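Local coordinates for protein endoglucanase (Uncultured bacterium, PDB 3X17) that hydrolyses internal beta-1,4-glucosidic bonds of cellulose, as a family 9 endoglucanase with an N-terminal Ig-like domain, at residues 270-275 against 308-313. Sequence-based numbering, arbitrary orientation.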
loop_
_atom_site.group_PDB
_atom_site.type_symbol
_atom_site.label_atom_id
_atom_site.label_comp_id
_atom_site.label_asym_id
_atom_site.label_seq_id
_atom_site.Cartn_x
_atom_site.Cartn_y
_atom_site.Cartn_z
ATOM N N ILE A 270 -5.362 -16.072 -19.154
ATOM C CA ILE A 270 -6.340 -15.684 -18.151
ATOM C C ILE A 270 -6.208 -16.506 -16.864
ATOM O O ILE A 270 -5.721 -17.644 -16.867
ATOM C CB ILE A 270 -7.774 -15.782 -18.658
ATOM C CG1 ILE A 270 -8.126 -17.227 -19.023
ATOM C CG2 ILE A 270 -8.000 -14.844 -19.852
ATOM C CD1 ILE A 270 -9.113 -17.923 -18.068
ATOM N N THR A 271 -6.847 -15.982 -15.819
ATOM C CA THR A 271 -6.894 -16.601 -14.521
ATOM C C THR A 271 -8.259 -16.211 -13.937
ATOM O O THR A 271 -8.774 -15.125 -14.235
ATOM C CB THR A 271 -5.772 -15.978 -13.700
ATOM O OG1 THR A 271 -4.658 -16.878 -13.597
ATOM C CG2 THR A 271 -6.239 -15.487 -12.409
ATOM N N THR A 272 -8.883 -17.119 -13.185
ATOM C CA THR A 272 -10.145 -16.811 -12.512
ATOM C C THR A 272 -9.989 -15.846 -11.337
ATOM O O THR A 272 -10.853 -15.012 -11.146
ATOM C CB THR A 272 -10.890 -18.083 -12.048
ATOM O OG1 THR A 272 -9.975 -18.936 -11.345
ATOM C CG2 THR A 272 -11.433 -18.833 -13.256
ATOM N N GLN A 273 -8.902 -15.939 -10.559
ATOM C CA GLN A 273 -8.649 -14.916 -9.519
ATOM C C GLN A 273 -8.554 -13.496 -10.079
ATOM O O GLN A 273 -9.088 -12.558 -9.499
ATOM C CB GLN A 273 -7.439 -15.252 -8.612
ATOM C CG GLN A 273 -6.090 -15.373 -9.318
ATOM C CD GLN A 273 -5.250 -14.101 -9.239
ATOM O OE1 GLN A 273 -5.720 -13.051 -8.769
ATOM N NE2 GLN A 273 -4.012 -14.174 -9.741
ATOM N N ASP A 274 -7.860 -13.339 -11.203
ATOM C CA ASP A 274 -7.769 -12.044 -11.849
ATOM C C ASP A 274 -9.142 -11.613 -12.333
ATOM O O ASP A 274 -9.488 -10.428 -12.255
ATOM C CB ASP A 274 -6.762 -12.048 -13.014
ATOM C CG ASP A 274 -5.309 -12.112 -12.541
ATOM O OD1 ASP A 274 -4.914 -11.256 -11.717
ATOM O OD2 ASP A 274 -4.548 -12.993 -13.034
ATOM N N THR A 275 -9.899 -12.554 -12.894
ATOM C CA THR A 275 -11.206 -12.232 -13.425
ATOM C C THR A 275 -12.121 -11.703 -12.283
ATOM O O THR A 275 -12.788 -10.658 -12.406
ATOM C CB THR A 275 -11.810 -13.481 -14.126
ATOM O OG1 THR A 275 -10.959 -13.886 -15.214
ATOM C CG2 THR A 275 -13.189 -13.194 -14.654
ATOM N N TRP A 308 -18.354 -11.870 -14.055
ATOM C CA TRP A 308 -19.056 -12.803 -13.199
ATOM C C TRP A 308 -19.760 -13.909 -14.007
ATOM O O TRP A 308 -19.875 -15.029 -13.531
ATOM C CB TRP A 308 -20.069 -12.106 -12.296
ATOM C CG TRP A 308 -20.678 -13.076 -11.319
ATOM C CD1 TRP A 308 -21.849 -13.759 -11.456
ATOM C CD2 TRP A 308 -20.071 -13.554 -10.116
ATOM N NE1 TRP A 308 -22.038 -14.585 -10.388
ATOM C CE2 TRP A 308 -20.952 -14.496 -9.555
ATOM C CE3 TRP A 308 -18.894 -13.221 -9.422
ATOM C CZ2 TRP A 308 -20.698 -15.123 -8.330
ATOM C CZ3 TRP A 308 -18.632 -13.856 -8.207
ATOM C CH2 TRP A 308 -19.517 -14.818 -7.692
ATOM N N ARG A 309 -20.249 -13.598 -15.207
ATOM C CA ARG A 309 -20.865 -14.635 -16.047
ATOM C C ARG A 309 -19.832 -15.711 -16.385
ATOM O O ARG A 309 -20.075 -16.917 -16.228
ATOM C CB ARG A 309 -21.404 -14.032 -17.338
ATOM C CG ARG A 309 -22.880 -13.706 -17.295
ATOM C CD ARG A 309 -23.270 -12.766 -18.432
ATOM N NE ARG A 309 -23.876 -11.576 -17.845
ATOM C CZ ARG A 309 -23.628 -10.326 -18.212
ATOM N NH1 ARG A 309 -22.880 -10.067 -19.272
ATOM N NH2 ARG A 309 -24.223 -9.334 -17.564
ATOM N N PHE A 310 -18.639 -15.263 -16.754
ATOM C CA PHE A 310 -17.531 -16.190 -16.930
ATOM C C PHE A 310 -17.257 -17.034 -15.685
ATOM O O PHE A 310 -17.119 -18.245 -15.790
ATOM C CB PHE A 310 -16.255 -15.482 -17.375
ATOM C CG PHE A 310 -15.136 -16.426 -17.677
ATOM C CD1 PHE A 310 -15.029 -17.016 -18.941
ATOM C CD2 PHE A 310 -14.234 -16.790 -16.688
ATOM C CE1 PHE A 310 -14.032 -17.945 -19.204
ATOM C CE2 PHE A 310 -13.207 -17.684 -16.958
ATOM C CZ PHE A 310 -13.122 -18.285 -18.217
ATOM N N LEU A 311 -17.095 -16.393 -14.526
ATOM C CA LEU A 311 -16.833 -17.142 -13.286
ATOM C C LEU A 311 -17.917 -18.163 -12.915
ATOM O O LEU A 311 -17.615 -19.206 -12.360
ATOM C CB LEU A 311 -16.603 -16.206 -12.096
ATOM C CG LEU A 311 -15.369 -15.317 -12.180
ATOM C CD1 LEU A 311 -15.567 -14.116 -11.273
ATOM C CD2 LEU A 311 -14.128 -16.150 -11.784
ATOM N N ALA A 312 -19.174 -17.838 -13.149
ATOM C CA ALA A 312 -20.254 -18.735 -12.743
ATOM C C ALA A 312 -20.323 -19.983 -13.645
ATOM O O ALA A 312 -20.861 -21.011 -13.237
ATOM C CB ALA A 312 -21.597 -17.999 -12.702
ATOM N N ALA A 313 -19.608 -19.941 -14.773
ATOM C CA ALA A 313 -19.598 -21.041 -15.738
ATOM C C ALA A 313 -18.274 -21.776 -15.694
ATOM O O ALA A 313 -17.991 -22.615 -16.538
ATOM C CB ALA A 313 -19.841 -20.517 -17.171
#
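Two successive helices of the glycoside hydrolase family 9 region meet here, the first turn of helix 272-288 against the last turn of helix 294-312, with Phe310 and Leu311 reaching over to Ile270, Thr272 and Thr275. Ile270, just before the first helix, meets the phenyl ring tip to tip, CD1 lying 4.0 Å from Phe310 CZ. Phe310 CG stands anti to the backbone N (chi1 -175°); Thr272 CG2 comes to the ring edge, near its plane, 4.3 Å from Phe310 CE2. Leu311 packs on the helix start itself, its CD2 3.8 Å from Thr272 CB and 3.5 Å from the carbonyl Thr272 O. The two helices, joined by a short link, form a hairpin of the kind from which the (alpha/alpha)6 barrel of family 9 is built, and they touch by van der Waals packing, while the threonine hydroxyls are hydrogen-bonded away from Phe310 and Leu311. Thr272 OG1 is hydrogen-bonded to Asp336 and to the backbone N of Ile317. Thr275 and Leu311 lie alongside, pointing in opposite directions, with Thr275 CG2 3.9 Å from Leu311 CG. Thr275 OG1 donates a hydrogen bond to Thr271 O (2.7 Å), which also accepts one from Thr275 N, from the opposite face of the carbonyl plane, and Thr275 OG1 further bonds to Val243 N. An alanine in place of Thr275 would probably leave a gap beside Leu311 and cost Thr271 O one of its two donors and Val243 N its hydroxyl partner.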